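Local structure of ricin B-like lectin (Macrolepiota procera, 4IYB) at residues 85-90 with 97-102. The protein binds beta-D-galactose through a beta-trefoil fold of the ricin B type, consistent with a role as a carbohydrate-binding lectin. Sequence-based numbering, arbitrary orientation.
Sequences WHIWRD and FRIFVP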
loop_
_atom_site.group_PDB
_atom_site.type_symbol
_atom_site.label_atom_id
_atom_site.label_comp_id
_atom_site.label_asym_id
_atom_site.label_seq_id
_atom_site.Cartn_x
_atom_site.Cartn_y
_atom_site.Cartn_z
ATOM N N TRP A 85 9.769 -2.121 -2.349
ATOM C CA TRP A 85 9.246 -1.921 -0.996
ATOM C C TRP A 85 9.765 -3.035 -0.110
ATOM O O TRP A 85 10.006 -4.169 -0.567
ATOM C CB TRP A 85 7.720 -2.018 -0.995
ATOM C CG TRP A 85 7.037 -0.971 -1.787
ATOM C CD1 TRP A 85 6.480 -1.097 -3.049
ATOM C CD2 TRP A 85 6.780 0.379 -1.375
ATOM N NE1 TRP A 85 5.887 0.094 -3.421
ATOM C CE2 TRP A 85 6.081 1.018 -2.431
ATOM C CE3 TRP A 85 7.097 1.121 -0.229
ATOM C CZ2 TRP A 85 5.690 2.356 -2.357
ATOM C CZ3 TRP A 85 6.709 2.445 -0.161
ATOM C CH2 TRP A 85 6.015 3.051 -1.220
ATOM N N HIS A 86 9.890 -2.766 1.192
ATOM C CA HIS A 86 10.121 -3.813 2.183
ATOM C C HIS A 86 8.934 -3.889 3.141
ATOM O O HIS A 86 8.326 -2.864 3.458
ATOM C CB HIS A 86 11.378 -3.518 3.013
ATOM C CG HIS A 86 12.650 -3.672 2.259
ATOM N ND1 HIS A 86 13.848 -3.132 2.692
ATOM C CD2 HIS A 86 12.926 -4.321 1.104
ATOM C CE1 HIS A 86 14.788 -3.393 1.803
ATOM N NE2 HIS A 86 14.270 -4.158 0.861
ATOM N N ILE A 87 8.599 -5.096 3.570
ATOM C CA ILE A 87 7.485 -5.299 4.485
ATOM C C ILE A 87 7.964 -5.964 5.747
ATOM O O ILE A 87 8.809 -6.858 5.702
ATOM C CB ILE A 87 6.300 -6.067 3.846
ATOM C CG1 ILE A 87 6.606 -7.546 3.677
ATOM C CG2 ILE A 87 5.954 -5.435 2.499
ATOM C CD1 ILE A 87 5.410 -8.365 3.194
ATOM N N TRP A 88 7.485 -5.450 6.863
ATOM C CA TRP A 88 7.809 -5.926 8.201
ATOM C C TRP A 88 6.541 -6.210 8.989
ATOM O O TRP A 88 5.623 -5.379 9.019
ATOM C CB TRP A 88 8.612 -4.867 8.961
ATOM C CG TRP A 88 9.966 -4.594 8.344
ATOM C CD1 TRP A 88 10.253 -3.711 7.347
ATOM C CD2 TRP A 88 11.196 -5.233 8.690
ATOM N NE1 TRP A 88 11.610 -3.747 7.056
ATOM C CE2 TRP A 88 12.203 -4.675 7.875
ATOM C CE3 TRP A 88 11.546 -6.191 9.645
ATOM C CZ2 TRP A 88 13.555 -5.064 7.975
ATOM C CZ3 TRP A 88 12.874 -6.605 9.714
ATOM C CH2 TRP A 88 13.846 -6.067 8.843
ATOM N N ARG A 89 6.481 -7.338 9.685
ATOM C CA ARG A 89 5.329 -7.536 10.503
ATOM C C ARG A 89 5.185 -6.573 11.662
ATOM O O ARG A 89 6.163 -6.138 12.301
ATOM C CB ARG A 89 5.215 -8.991 10.905
ATOM C CG ARG A 89 5.776 -9.366 12.235
ATOM C CD ARG A 89 5.469 -10.834 12.495
ATOM N NE ARG A 89 5.952 -11.262 13.786
ATOM C CZ ARG A 89 7.165 -11.749 13.991
ATOM N NH1 ARG A 89 8.011 -11.882 12.983
ATOM N NH2 ARG A 89 7.488 -12.124 15.210
ATOM N N ASP A 90 3.952 -6.172 11.912
ATOM C CA ASP A 90 3.632 -5.202 12.918
ATOM C C ASP A 90 3.663 -5.789 14.319
ATOM O O ASP A 90 3.402 -6.966 14.484
ATOM C CB ASP A 90 2.248 -4.608 12.652
ATOM C CG ASP A 90 1.924 -3.472 13.587
ATOM O OD1 ASP A 90 2.731 -2.497 13.606
ATOM O OD2 ASP A 90 0.923 -3.546 14.320
ATOM N N PHE A 97 1.115 -5.726 8.566
ATOM C CA PHE A 97 2.427 -5.341 8.045
ATOM C C PHE A 97 2.546 -3.823 7.997
ATOM O O PHE A 97 1.545 -3.094 7.835
ATOM C CB PHE A 97 2.646 -5.846 6.613
ATOM C CG PHE A 97 2.778 -7.336 6.483
ATOM C CD1 PHE A 97 3.970 -7.955 6.805
ATOM C CD2 PHE A 97 1.697 -8.115 6.080
ATOM C CE1 PHE A 97 4.103 -9.318 6.679
ATOM C CE2 PHE A 97 1.824 -9.503 5.978
ATOM C CZ PHE A 97 3.026 -10.091 6.288
ATOM N N ARG A 98 3.794 -3.367 8.120
ATOM C CA ARG A 98 4.197 -2.033 7.710
ATOM C C ARG A 98 5.036 -2.101 6.468
ATOM O O ARG A 98 5.856 -3.010 6.304
ATOM C CB ARG A 98 4.953 -1.375 8.861
ATOM C CG ARG A 98 4.068 -1.115 10.062
ATOM C CD ARG A 98 4.864 -0.643 11.269
ATOM N NE ARG A 98 3.965 -0.284 12.360
ATOM C CZ ARG A 98 3.500 0.932 12.600
ATOM N NH1 ARG A 98 3.872 1.943 11.818
ATOM N NH2 ARG A 98 2.645 1.139 13.608
ATOM N N ILE A 99 4.779 -1.183 5.538
ATOM C CA ILE A 99 5.356 -1.228 4.206
ATOM C C ILE A 99 6.241 0.013 4.029
ATOM O O ILE A 99 5.765 1.157 4.116
ATOM C CB ILE A 99 4.240 -1.264 3.140
ATOM C CG1 ILE A 99 3.348 -2.485 3.376
ATOM C CG2 ILE A 99 4.842 -1.288 1.756
ATOM C CD1 ILE A 99 2.084 -2.494 2.535
ATOM N N PHE A 100 7.544 -0.230 3.891
ATOM C CA PHE A 100 8.571 0.847 3.968
ATOM C C PHE A 100 9.273 1.076 2.645
ATOM O O PHE A 100 9.572 0.129 1.902
ATOM C CB PHE A 100 9.683 0.460 4.956
ATOM C CG PHE A 100 9.327 0.614 6.402
ATOM C CD1 PHE A 100 8.677 -0.387 7.104
ATOM C CD2 PHE A 100 9.672 1.767 7.086
ATOM C CE1 PHE A 100 8.397 -0.234 8.468
ATOM C CE2 PHE A 100 9.365 1.944 8.411
ATOM C CZ PHE A 100 8.757 0.925 9.129
ATOM N N VAL A 101 9.649 2.332 2.402
ATOM C CA VAL A 101 10.686 2.632 1.424
ATOM C C VAL A 101 11.998 2.083 1.955
ATOM O O VAL A 101 12.364 2.394 3.101
ATOM C CB VAL A 101 10.816 4.147 1.158
ATOM C CG1 VAL A 101 11.921 4.394 0.154
ATOM C CG2 VAL A 101 9.477 4.706 0.644
ATOM N N PRO A 102 12.683 1.226 1.180
ATOM C CA PRO A 102 13.933 0.605 1.665
ATOM C C PRO A 102 14.932 1.650 2.193
ATOM O O PRO A 102 15.142 2.720 1.592
ATOM C CB PRO A 102 14.453 -0.143 0.440
ATOM C CG PRO A 102 13.187 -0.531 -0.278
ATOM C CD PRO A 102 12.322 0.697 -0.144
HETATM O O HOH W 1 1.759 -0.799 15.573
#
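His86 and Phe100, like Trp88 and Arg98, form hydrogen-bonded antiparallel pairs, each joined by two backbone N-H...O bonds; Phe100 N to His86 O, 2.8 Å, is nearly straight at 178°. Ile87 and Ile99 make the non-hydrogen-bonded pair between them.

The ionic contact lies at the hairpin's turn end. Arg98, its chain extended from CG to NE, presents NE to Asp90 OD1 at 2.8 Å, with the oxygen at the guanidinium edge, near its plane. Asp90 CG stands anti to the backbone N, bringing the carboxylate across to this edge. A water bridges OD1 and Arg98 NH2; NH2 also bonds the Trp128 carbonyl, and NH1 the Gln133 side-chain oxygen.

There are two CH-pi contacts. Pro102 CG sits 3.8 Å from the His86 ring centroid, only 5° off its normal; Ile87 CD1 lies over the Phe97 ring, offset toward the rim. Trp88 CD1 meets Phe100 CD1 at 3.7 Å, the ring planes 88° apart.

Trp85 CZ3 touches Val101 CG2 at 3.7 Å. This two-stranded antiparallel hairpin of the beta-trefoil, 86-89 with 97-100, is structural packing away from the galactose-binding residues: Trp85 and Ile99 pack on Leu108 of strand 106-110, and Ile87 on Trp53 of strand 53-57.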